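Local coordinates for protein DNA endonuclease I-CeuI (Chlamydomonas eugametos, PDB 2EX5) that cuts DNA as a homodimeric homing endonuclease, recognising a degenerate site of 17-19 bp and making a staggered cut that drives intron homing, at residues K31-L36 with V96-L101; E60-L65 with V87-N92. The protein carries 1 engineered substitution. All blocks are in the same frame, centred on the assembly; numbering follows the deposited sequence.

Interaction 1 of 2, residues K31-L36 with V96-L101; sequences KYLIDL and VLYLAL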
ATOM      1  N   LYS C  31      19.213 -20.049   6.336  1.00 32.47           N
ATOM      2  CA  LYS C  31      18.713 -20.424   7.630  1.00 32.57           C
ATOM      3  C   LYS C  31      17.808 -19.373   8.305  1.00 32.20           C
ATOM      4  O   LYS C  31      16.847 -19.726   8.957  1.00 31.47           O
ATOM      5  CB  LYS C  31      19.898 -20.783   8.530  1.00 34.29           C
ATOM      6  CG  LYS C  31      19.612 -20.981   9.987  1.00 36.29           C
ATOM      7  CD  LYS C  31      18.709 -22.159  10.360  1.00 38.55           C
ATOM      8  CE  LYS C  31      18.754 -22.261  11.928  1.00 40.29           C
ATOM      9  NZ  LYS C  31      17.490 -22.590  12.607  1.00 39.55           N
ATOM     10  N   TYR C  32      18.133 -18.065   8.153  1.00 31.54           N
ATOM     11  CA  TYR C  32      17.226 -16.936   8.535  1.00 29.55           C
ATOM     12  C   TYR C  32      15.896 -17.183   7.864  1.00 28.93           C
ATOM     13  O   TYR C  32      14.906 -17.254   8.483  1.00 31.87           O
ATOM     14  CB  TYR C  32      17.883 -15.639   7.956  1.00 30.36           C
ATOM     15  CG  TYR C  32      17.235 -14.383   8.371  1.00 31.99           C
ATOM     16  CD1 TYR C  32      17.104 -13.292   7.454  1.00 30.37           C
ATOM     17  CD2 TYR C  32      16.752 -14.234   9.728  1.00 29.91           C
ATOM     18  CE1 TYR C  32      16.438 -12.103   7.886  1.00 30.82           C
ATOM     19  CE2 TYR C  32      16.077 -13.026  10.157  1.00 29.49           C
ATOM     20  CZ  TYR C  32      15.953 -11.971   9.241  1.00 29.96           C
ATOM     21  OH  TYR C  32      15.340 -10.813   9.671  1.00 26.40           O
ATOM     22  N   LEU C  33      15.849 -17.382   6.566  1.00 27.62           N
ATOM     23  CA  LEU C  33      14.583 -17.719   5.928  1.00 26.87           C
ATOM     24  C   LEU C  33      13.772 -18.909   6.565  1.00 27.12           C
ATOM     25  O   LEU C  33      12.555 -18.832   6.777  1.00 27.96           O
ATOM     26  CB  LEU C  33      14.964 -18.051   4.489  1.00 28.79           C
ATOM     27  CG  LEU C  33      15.528 -16.869   3.654  1.00 30.04           C
ATOM     28  CD1 LEU C  33      15.761 -17.194   2.170  1.00 29.09           C
ATOM     29  CD2 LEU C  33      14.675 -15.692   3.788  1.00 31.40           C
ATOM     30  N   ILE C  34      14.460 -20.000   6.886  1.00 27.20           N
ATOM     31  CA  ILE C  34      13.894 -21.179   7.511  1.00 28.19           C
ATOM     32  C   ILE C  34      13.327 -20.857   8.849  1.00 29.45           C
ATOM     33  O   ILE C  34      12.234 -21.241   9.155  1.00 28.87           O
ATOM     34  CB  ILE C  34      15.008 -22.269   7.768  1.00 30.45           C
ATOM     35  CG1 ILE C  34      15.326 -23.064   6.497  1.00 29.44           C
ATOM     36  CG2 ILE C  34      14.577 -23.343   8.932  1.00 31.81           C
ATOM     37  CD1 ILE C  34      16.809 -23.770   6.572  1.00 31.54           C
ATOM     38  N   ASP C  35      14.064 -20.116   9.650  1.00 32.18           N
ATOM     39  CA  ASP C  35      13.553 -19.673  10.960  1.00 34.34           C
ATOM     40  C   ASP C  35      12.295 -18.789  10.865  1.00 34.84           C
ATOM     41  O   ASP C  35      11.345 -18.914  11.634  1.00 35.27           O
ATOM     42  CB  ASP C  35      14.673 -18.897  11.699  1.00 35.16           C
ATOM     43  CG  ASP C  35      15.821 -19.794  12.177  1.00 37.13           C
ATOM     44  OD1 ASP C  35      15.701 -21.072  12.254  1.00 38.02           O
ATOM     45  OD2 ASP C  35      16.862 -19.181  12.480  1.00 35.88           O
ATOM     46  N   LEU C  36      12.285 -17.889   9.895  1.00 35.77           N
ATOM     47  CA  LEU C  36      11.104 -17.010   9.712  1.00 35.06           C
ATOM     48  C   LEU C  36       9.963 -17.829   9.189  1.00 35.12           C
ATOM     49  O   LEU C  36       8.826 -17.674   9.655  1.00 33.99           O
ATOM     50  CB  LEU C  36      11.400 -15.814   8.751  1.00 33.10           C
ATOM     51  CG  LEU C  36      12.438 -14.851   9.363  1.00 32.43           C
ATOM     52  CD1 LEU C  36      13.160 -14.146   8.193  1.00 31.43           C
ATOM     53  CD2 LEU C  36      11.877 -13.864  10.403  1.00 29.62           C
ATOM     54  N   VAL C  96       4.140 -11.798   2.053  1.00 27.61           N
ATOM     55  CA  VAL C  96       4.764 -10.887   1.038  1.00 26.71           C
ATOM     56  C   VAL C  96       6.104 -10.240   1.455  1.00 24.38           C
ATOM     57  O   VAL C  96       6.973 -10.018   0.627  1.00 26.54           O
ATOM     58  CB  VAL C  96       3.687  -9.839   0.583  1.00 28.02           C
ATOM     59  CG1 VAL C  96       4.077  -9.095  -0.692  1.00 30.04           C
ATOM     60  CG2 VAL C  96       2.324 -10.579   0.319  1.00 29.63           C
ATOM     61  N   LEU C  97       6.278  -9.897   2.735  1.00 24.91           N
ATOM     62  CA  LEU C  97       7.612  -9.472   3.290  1.00 24.73           C
ATOM     63  C   LEU C  97       8.710 -10.590   3.089  1.00 25.51           C
ATOM     64  O   LEU C  97       9.869 -10.349   2.703  1.00 23.14           O
ATOM     65  CB  LEU C  97       7.375  -9.214   4.799  1.00 24.39           C
ATOM     66  CG  LEU C  97       7.416  -7.748   5.221  1.00 24.81           C
ATOM     67  CD1 LEU C  97       6.755  -6.856   4.179  1.00 19.84           C
ATOM     68  CD2 LEU C  97       6.973  -7.494   6.643  1.00 23.09           C
ATOM     69  N   TYR C  98       8.274 -11.835   3.335  1.00 26.18           N
ATOM     70  CA  TYR C  98       9.106 -13.041   3.098  1.00 27.29           C
ATOM     71  C   TYR C  98       9.444 -13.183   1.601  1.00 25.81           C
ATOM     72  O   TYR C  98      10.603 -13.329   1.200  1.00 26.01           O
ATOM     73  CB  TYR C  98       8.404 -14.290   3.681  1.00 26.96           C
ATOM     74  CG  TYR C  98       9.247 -15.511   3.519  1.00 27.94           C
ATOM     75  CD1 TYR C  98      10.204 -15.825   4.457  1.00 27.58           C
ATOM     76  CD2 TYR C  98       9.129 -16.333   2.395  1.00 28.14           C
ATOM     77  CE1 TYR C  98      11.069 -16.918   4.286  1.00 28.48           C
ATOM     78  CE2 TYR C  98       9.960 -17.441   2.235  1.00 29.66           C
ATOM     79  CZ  TYR C  98      10.906 -17.718   3.204  1.00 28.21           C
ATOM     80  OH  TYR C  98      11.763 -18.748   3.056  1.00 31.81           O
ATOM     81  N   LEU C  99       8.452 -12.995   0.772  1.00 24.42           N
ATOM     82  CA  LEU C  99       8.722 -12.908  -0.676  1.00 26.29           C
ATOM     83  C   LEU C  99       9.792 -11.864  -1.004  1.00 26.70           C
ATOM     84  O   LEU C  99      10.775 -12.209  -1.678  1.00 26.60           O
ATOM     85  CB  LEU C  99       7.441 -12.624  -1.448  1.00 24.94           C
ATOM     86  CG  LEU C  99       7.047 -13.065  -2.843  1.00 27.81           C
ATOM     87  CD1 LEU C  99       6.309 -11.896  -3.534  1.00 25.17           C
ATOM     88  CD2 LEU C  99       8.213 -13.742  -3.739  1.00 25.23           C
ATOM     89  N   ALA C 100       9.662 -10.584  -0.544  1.00 27.32           N
ATOM     90  CA  ALA C 100      10.780  -9.616  -0.781  1.00 24.86           C
ATOM     91  C   ALA C 100      12.178 -10.115  -0.375  1.00 24.92           C
ATOM     92  O   ALA C 100      13.153  -9.994  -1.131  1.00 22.74           O
ATOM     93  CB  ALA C 100      10.496  -8.290  -0.064  1.00 23.10           C
ATOM     94  N   LEU C 101      12.283 -10.629   0.855  1.00 27.35           N
ATOM     95  CA  LEU C 101      13.541 -11.230   1.411  1.00 31.00           C
ATOM     96  C   LEU C 101      14.093 -12.276   0.451  1.00 32.48           C
ATOM     97  O   LEU C 101      15.265 -12.275   0.006  1.00 34.28           O
ATOM     98  CB  LEU C 101      13.144 -11.874   2.731  1.00 30.72           C
ATOM     99  CG  LEU C 101      13.892 -11.677   4.053  1.00 35.17           C
ATOM    100  CD1 LEU C 101      14.383 -10.204   4.313  1.00 33.93           C
ATOM    101  CD2 LEU C 101      13.096 -12.229   5.216  1.00 32.21           C
TER

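Interaction 2 of 2, residues E60-L65 with V87-N92; sequences EGEASL and VTRHVN. Engineered in segment 87-92: Arg89 (natural residue Gln). With CA (calcium ion), chain E; nucleotides of chain B.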
ATOM      1  N   GLU C  60       5.358  -0.528  -4.817  1.00 26.89           N
ATOM      2  CA  GLU C  60       4.777   0.750  -5.229  1.00 29.38           C
ATOM      3  C   GLU C  60       3.822   1.255  -4.145  1.00 30.81           C
ATOM      4  O   GLU C  60       3.783   2.410  -3.882  1.00 30.16           O
ATOM      5  CB  GLU C  60       4.098   0.658  -6.596  1.00 27.82           C
ATOM      6  CG  GLU C  60       3.309   1.826  -7.075  1.00 27.46           C
ATOM      7  CD  GLU C  60       4.161   2.870  -7.737  1.00 30.64           C
ATOM      8  OE1 GLU C  60       3.539   3.911  -8.146  1.00 31.13           O
ATOM      9  OE2 GLU C  60       5.431   2.665  -7.799  1.00 28.58           O
ATOM     10  N   GLY C  61       3.115   0.308  -3.518  1.00 32.38           N
ATOM     11  CA  GLY C  61       2.221   0.515  -2.419  1.00 33.49           C
ATOM     12  C   GLY C  61       2.831   0.761  -1.055  1.00 33.35           C
ATOM     13  O   GLY C  61       2.350   1.649  -0.391  1.00 35.56           O
ATOM     14  N   GLU C  62       3.826  -0.026  -0.615  1.00 31.06           N
ATOM     15  CA  GLU C  62       4.125  -0.177   0.804  1.00 29.22           C
ATOM     16  C   GLU C  62       5.616   0.106   1.148  1.00 27.49           C
ATOM     17  O   GLU C  62       6.019   0.046   2.312  1.00 28.76           O
ATOM     18  CB  GLU C  62       3.802  -1.620   1.235  1.00 30.83           C
ATOM     19  CG  GLU C  62       2.397  -2.168   0.941  1.00 33.35           C
ATOM     20  CD  GLU C  62       1.405  -1.770   1.967  1.00 35.69           C
ATOM     21  OE1 GLU C  62       1.420  -0.592   2.303  1.00 37.87           O
ATOM     22  OE2 GLU C  62       0.627  -2.608   2.490  1.00 40.38           O
ATOM     23  N   ALA C  63       6.437   0.274   0.114  1.00 24.73           N
ATOM     24  CA  ALA C  63       7.905   0.390   0.246  1.00 23.28           C
ATOM     25  C   ALA C  63       8.269   1.874   0.165  1.00 22.85           C
ATOM     26  O   ALA C  63       7.479   2.707  -0.273  1.00 22.51           O
ATOM     27  CB  ALA C  63       8.565  -0.358  -0.908  1.00 19.67           C
ATOM     28  N   SER C  64       9.484   2.204   0.572  1.00 23.28           N
ATOM     29  CA  SER C  64       9.875   3.547   0.681  1.00 22.46           C
ATOM     30  C   SER C  64      11.316   3.504   0.422  1.00 22.20           C
ATOM     31  O   SER C  64      12.005   2.699   0.997  1.00 20.56           O
ATOM     32  CB  SER C  64       9.623   4.069   2.080  1.00 22.40           C
ATOM     33  OG  SER C  64      10.171   5.377   2.112  1.00 19.91           O
ATOM     34  N   LEU C  65      11.776   4.363  -0.480  1.00 21.26           N
ATOM     35  CA  LEU C  65      13.165   4.623  -0.654  1.00 21.69           C
ATOM     36  C   LEU C  65      13.418   6.006  -0.084  1.00 23.27           C
ATOM     37  O   LEU C  65      12.864   7.033  -0.609  1.00 21.07           O
ATOM     38  CB  LEU C  65      13.489   4.637  -2.188  1.00 22.12           C
ATOM     39  CG  LEU C  65      13.520   3.263  -2.902  1.00 23.74           C
ATOM     40  CD1 LEU C  65      13.428   3.498  -4.413  1.00 21.02           C
ATOM     41  CD2 LEU C  65      14.772   2.506  -2.585  1.00 20.82           C
ATOM     42  N   VAL C  87      10.146  -1.637   3.912  1.00 22.83           N
ATOM     43  CA  VAL C  87       8.764  -2.071   3.595  1.00 22.38           C
ATOM     44  C   VAL C  87       8.121  -2.533   4.861  1.00 23.53           C
ATOM     45  O   VAL C  87       8.621  -3.445   5.480  1.00 24.41           O
ATOM     46  CB  VAL C  87       8.719  -3.299   2.626  1.00 21.80           C
ATOM     47  CG1 VAL C  87       7.282  -3.326   1.740  1.00 20.71           C
ATOM     48  CG2 VAL C  87       9.813  -3.205   1.735  1.00 20.32           C
ATOM     49  N   THR C  88       6.905  -2.060   5.100  1.00 23.03           N
ATOM     50  CA  THR C  88       6.187  -2.139   6.325  1.00 23.98           C
ATOM     51  C   THR C  88       4.914  -2.877   6.041  1.00 25.43           C
ATOM     52  O   THR C  88       4.315  -2.778   4.981  1.00 23.43           O
ATOM     53  CB  THR C  88       5.893  -0.714   6.816  1.00 25.60           C
ATOM     54  OG1 THR C  88       7.151  -0.039   6.795  1.00 26.26           O
ATOM     55  CG2 THR C  88       5.249  -0.679   8.203  1.00 26.50           C
ATOM     56  N   ARG C  89       4.575  -3.756   6.973  1.00 24.67           N
ATOM     57  CA  ARG C  89       3.330  -4.515   6.831  1.00 26.63           C
ATOM     58  C   ARG C  89       2.989  -5.092   8.185  1.00 26.21           C
ATOM     59  O   ARG C  89       3.842  -5.569   8.868  1.00 25.28           O
ATOM     60  CB  ARG C  89       3.567  -5.639   5.829  1.00 26.47           C
ATOM     61  CG  ARG C  89       2.389  -6.379   5.243  1.00 31.07           C
ATOM     62  CD  ARG C  89       1.237  -5.598   4.501  1.00 35.39           C
ATOM     63  NE  ARG C  89       0.174  -6.564   4.257  1.00 40.39           N
ATOM     64  CZ  ARG C  89      -0.908  -6.788   5.036  1.00 43.10           C
ATOM     65  NH1 ARG C  89      -1.193  -6.011   6.054  1.00 42.70           N
ATOM     66  NH2 ARG C  89      -1.784  -7.768   4.721  1.00 44.00           N
ATOM     67  N   HIS C  90       1.732  -5.051   8.553  1.00 28.10           N
ATOM     68  CA  HIS C  90       1.246  -5.818   9.676  1.00 28.38           C
ATOM     69  C   HIS C  90       1.662  -7.281   9.543  1.00 27.43           C
ATOM     70  O   HIS C  90       1.645  -7.870   8.428  1.00 26.06           O
ATOM     71  CB  HIS C  90      -0.262  -5.694   9.696  1.00 28.34           C
ATOM     72  CG  HIS C  90      -0.918  -6.427  10.818  1.00 29.53           C
ATOM     73  ND1 HIS C  90      -1.464  -5.787  11.913  1.00 32.24           N
ATOM     74  CD2 HIS C  90      -1.067  -7.751  11.047  1.00 29.57           C
ATOM     75  CE1 HIS C  90      -1.998  -6.678  12.726  1.00 29.53           C
ATOM     76  NE2 HIS C  90      -1.754  -7.875  12.228  1.00 30.82           N
ATOM     77  N   VAL C  91       2.055  -7.866  10.667  1.00 27.64           N
ATOM     78  CA  VAL C  91       2.336  -9.307  10.730  1.00 28.16           C
ATOM     79  C   VAL C  91       1.401 -10.271   9.900  1.00 27.90           C
ATOM     80  O   VAL C  91       1.892 -11.166   9.245  1.00 27.46           O
ATOM     81  CB  VAL C  91       2.445  -9.805  12.159  1.00 29.51           C
ATOM     82  CG1 VAL C  91       1.051  -9.886  12.857  1.00 27.23           C
ATOM     83  CG2 VAL C  91       3.112 -11.205  12.090  1.00 27.95           C
ATOM     84  N   ASN C  92       0.084 -10.089   9.888  1.00 28.87           N
ATOM     85  CA  ASN C  92      -0.792 -10.905   8.988  1.00 29.88           C
ATOM     86  C   ASN C  92      -0.392 -10.920   7.483  1.00 29.34           C
ATOM     87  O   ASN C  92      -0.846 -11.784   6.714  1.00 30.66           O
ATOM     88  CB  ASN C  92      -2.288 -10.527   9.040  1.00 30.62           C
ATOM     89  CG  ASN C  92      -2.861 -10.477  10.382  1.00 34.64           C
ATOM     90  OD1 ASN C  92      -2.251 -10.935  11.361  1.00 35.37           O
ATOM     91  ND2 ASN C  92      -4.051  -9.823  10.490  1.00 32.04           N
TER
HETATM   92 CA    CA E 802      -0.089   1.117   1.605  1.00 36.72          CA
ATOM     93  P    DG B  15      -0.369  -2.234   6.880  1.00 48.99           P
ATOM     94  OP1  DG B  15      -0.988  -1.919   5.526  1.00 48.92           O
ATOM     95  OP2  DG B  15      -0.230  -3.645   7.321  1.00 48.92           O
ATOM     96  O5'  DG B  15       1.118  -1.656   6.597  1.00 45.52           O
ATOM     97  C5'  DG B  15       1.700  -0.399   6.745  1.00 42.01           C
ATOM     98  C4'  DG B  15       1.111   0.751   5.974  1.00 37.50           C
ATOM     99  O4'  DG B  15       0.961   1.543   7.149  1.00 34.02           O
ATOM    100  C3'  DG B  15       2.094   1.463   5.013  1.00 33.45           C
ATOM    101  O3'  DG B  15       1.258   2.241   4.220  1.00 34.90           O
ATOM    102  C2'  DG B  15       2.984   2.156   5.975  1.00 32.11           C
ATOM    103  C1'  DG B  15       1.927   2.530   7.023  1.00 32.88           C
ATOM    104  N9   DG B  15       2.344   2.846   8.371  1.00 31.29           N
ATOM    105  C8   DG B  15       2.648   1.956   9.384  1.00 31.30           C
ATOM    106  N7   DG B  15       2.995   2.525  10.482  1.00 30.48           N
ATOM    107  C5   DG B  15       2.865   3.906  10.178  1.00 29.95           C
ATOM    108  C6   DG B  15       3.077   4.986  10.999  1.00 29.33           C
ATOM    109  O6   DG B  15       3.379   4.867  12.157  1.00 33.51           O
ATOM    110  N1   DG B  15       2.880   6.250  10.462  1.00 27.66           N
ATOM    111  C2   DG B  15       2.492   6.395   9.166  1.00 26.28           C
ATOM    112  N2   DG B  15       2.297   7.661   8.824  1.00 27.64           N
ATOM    113  N3   DG B  15       2.241   5.374   8.307  1.00 31.01           N
ATOM    114  C4   DG B  15       2.463   4.143   8.898  1.00 30.14           C
ATOM    115  P    DG B  16       1.762   3.311   3.095  1.00 38.08           P
ATOM    116  OP1  DG B  16       1.758   4.655   3.667  1.00 37.50           O
ATOM    117  OP2  DG B  16       0.886   3.089   1.918  1.00 36.25           O
ATOM    118  O5'  DG B  16       3.267   2.750   2.867  1.00 30.62           O
ATOM    119  C5'  DG B  16       4.418   3.345   2.327  1.00 28.15           C
ATOM    120  C4'  DG B  16       4.724   4.721   3.015  1.00 26.59           C
ATOM    121  O4'  DG B  16       4.639   4.885   4.471  1.00 25.34           O
ATOM    122  C3'  DG B  16       6.076   5.218   2.735  1.00 25.32           C
ATOM    123  O3'  DG B  16       5.742   6.583   2.145  1.00 24.42           O
ATOM    124  C2'  DG B  16       6.799   5.109   4.087  1.00 24.71           C
ATOM    125  C1'  DG B  16       5.727   5.527   5.074  1.00 24.17           C
ATOM    126  N9   DG B  16       5.941   4.998   6.480  1.00 27.60           N
ATOM    127  C8   DG B  16       6.201   3.684   6.853  1.00 28.57           C
ATOM    128  N7   DG B  16       6.433   3.506   8.109  1.00 27.63           N
ATOM    129  C5   DG B  16       6.280   4.784   8.649  1.00 27.07           C
ATOM    130  C6   DG B  16       6.336   5.229   9.988  1.00 27.25           C
ATOM    131  O6   DG B  16       6.606   4.474  10.956  1.00 26.54           O
ATOM    132  N1   DG B  16       6.162   6.639  10.161  1.00 25.26           N
ATOM    133  C2   DG B  16       5.933   7.470   9.056  1.00 26.04           C
ATOM    134  N2   DG B  16       5.707   8.795   9.149  1.00 22.27           N
ATOM    135  N3   DG B  16       5.789   7.002   7.855  1.00 25.65           N
ATOM    136  C4   DG B  16       5.990   5.683   7.692  1.00 25.17           C
ATOM    137  P    DA B  17       6.932   7.313   1.545  1.00 26.52           P
ATOM    138  OP1  DA B  17       6.318   8.374   0.732  1.00 29.97           O
ATOM    139  OP2  DA B  17       7.914   6.359   0.942  1.00 32.19           O
ATOM    140  O5'  DA B  17       7.764   7.924   2.791  1.00 26.19           O
ATOM    141  C5'  DA B  17       7.173   9.024   3.634  1.00 27.78           C
ATOM    142  C4'  DA B  17       8.224   9.460   4.654  1.00 26.66           C
ATOM    143  O4'  DA B  17       8.246   8.382   5.660  1.00 29.18           O
ATOM    144  C3'  DA B  17       9.623   9.492   4.110  1.00 30.11           C
ATOM    145  O3'  DA B  17      10.168  10.723   4.492  1.00 28.56           O
ATOM    146  C2'  DA B  17      10.311   8.273   4.845  1.00 27.91           C
ATOM    147  C1'  DA B  17       9.520   8.157   6.125  1.00 26.20           C
ATOM    148  N9   DA B  17       9.649   6.917   6.951  1.00 27.87           N
ATOM    149  C8   DA B  17       9.894   5.581   6.567  1.00 28.43           C
ATOM    150  N7   DA B  17       9.949   4.762   7.575  1.00 29.20           N
ATOM    151  C5   DA B  17       9.783   5.582   8.720  1.00 27.73           C
ATOM    152  C6   DA B  17       9.768   5.354  10.132  1.00 26.84           C
ATOM    153  N6   DA B  17       9.960   4.181  10.749  1.00 22.64           N
ATOM    154  N1   DA B  17       9.550   6.420  10.954  1.00 25.95           N
ATOM    155  C2   DA B  17       9.377   7.656  10.413  1.00 28.17           C
ATOM    156  N3   DA B  17       9.329   8.010   9.100  1.00 27.00           N
ATOM    157  C4   DA B  17       9.567   6.908   8.316  1.00 26.39           C
TER
HETATM  158  O   HOH W   1       7.522   1.598   4.409  1.00 31.87           O

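Interaction 1 of 2, residues K31-L36 with V96-L101
Leu33 and Leu36 of helix 29-40 meet Tyr98 and Leu101 of helix 94-104. The two segments run nearly antiparallel, at 172°, but their axes come no closer than 11.3 Å. Side chains fill the gap. Packing is tight around Leu101. Its CD2 lies 3.5 Å from Leu36 CD1, where the two leucines cross at about a right angle. The same methyl is 4.1 Å from Leu33 CD2; here the side chains slide past each other in opposite directions. Leu36 CD1 also sits over the centre of the Tyr32 ring, 3.6 Å above its plane. Tyr98 has CG anti to its backbone N (chi1 -177°), and its ring edge meets helix 29-40. CE1 is 3.5 Å from Leu33 O, which lies near the ring plane. Tyr98 OH lies 3.6 Å from Leu33 CB and hydrogen-bonds to Arg37. No hydrogen bond joins the two segments. The solvent side differs. Lys31 and Ile34 are exposed there, and Lys31 pairs with Asp35 over a modelled distance too short to trust. Leu101 also touches Ile109 and Leu121. This is apolar packing of antiparallel helices, one of them lying on the beta-sheet of the LAGLIDADG fold.

Interaction 2 of 2, residues E60-L65 with V87-N92
Ala63 and Val87 form an antiparallel, non-hydrogen-bonded pair with CA atoms 4.2 Å apart, just where helix 49-62 gives way to strand 63-71. Their side chains share one sheet face, with Ala63 CB 4.1 Å from Val87 CG2. The other Val87 methyl, CG1, packs 3.6 Å from Glu62 O. A bend at chi2 (-83°) sets CD of Glu62, and with it the carboxylate, beside the calcium ion; its two oxygens do different work. OE1 binds the calcium ion at 2.4 Å. OP2 of DG16 of chain B binds the same ion at 2.2 Å, and Glu62 of the second subunit is a further ligand. This is the acidic end of the LAGLIDADG helix, which places a metal ligand from each subunit at the DNA backbone; magnesium is the natural cofactor. OE2 lies 3.7 Å from CD of Arg89, an engineered residue. This oxygen sits well out of the guanidinium plane, and no N-H points at it. Arg89 turns instead to the DNA. Its NH1 donates to OP2 of DG15 of chain B at 2.9 Å (150° at the hydrogen), and this oxygen lies in the guanidinium plane. His90 N grips the same OP2 at 2.7 Å with a straighter bond (169°). A water links Glu62 O, to which it donates, with Thr88 OG1. Ser64 OG donates to OP2 of DA17 of chain B.

In the fold
Both contacts are buried, but their chemistry differs. Interaction 1 is almost wholly apolar and joins two helices. Interaction 2 lies at the DNA and combines a small apolar pair with metal, phosphate and water contacts. The two are close, with centres about 15 Å apart. Leu97 connects them: its CD1 packs 3.8 Å from CB of the engineered Arg89. They share no helix or strand, but their elements are consecutive in the chain. Helix 29-40 precedes helix 49-62, and strand 79-90 leads into helix 94-104. Interaction 2 is nested inside the loop closed by interaction 1. The second subunit touches Val96 of segment 96-101 and shares the calcium ion of interaction 2.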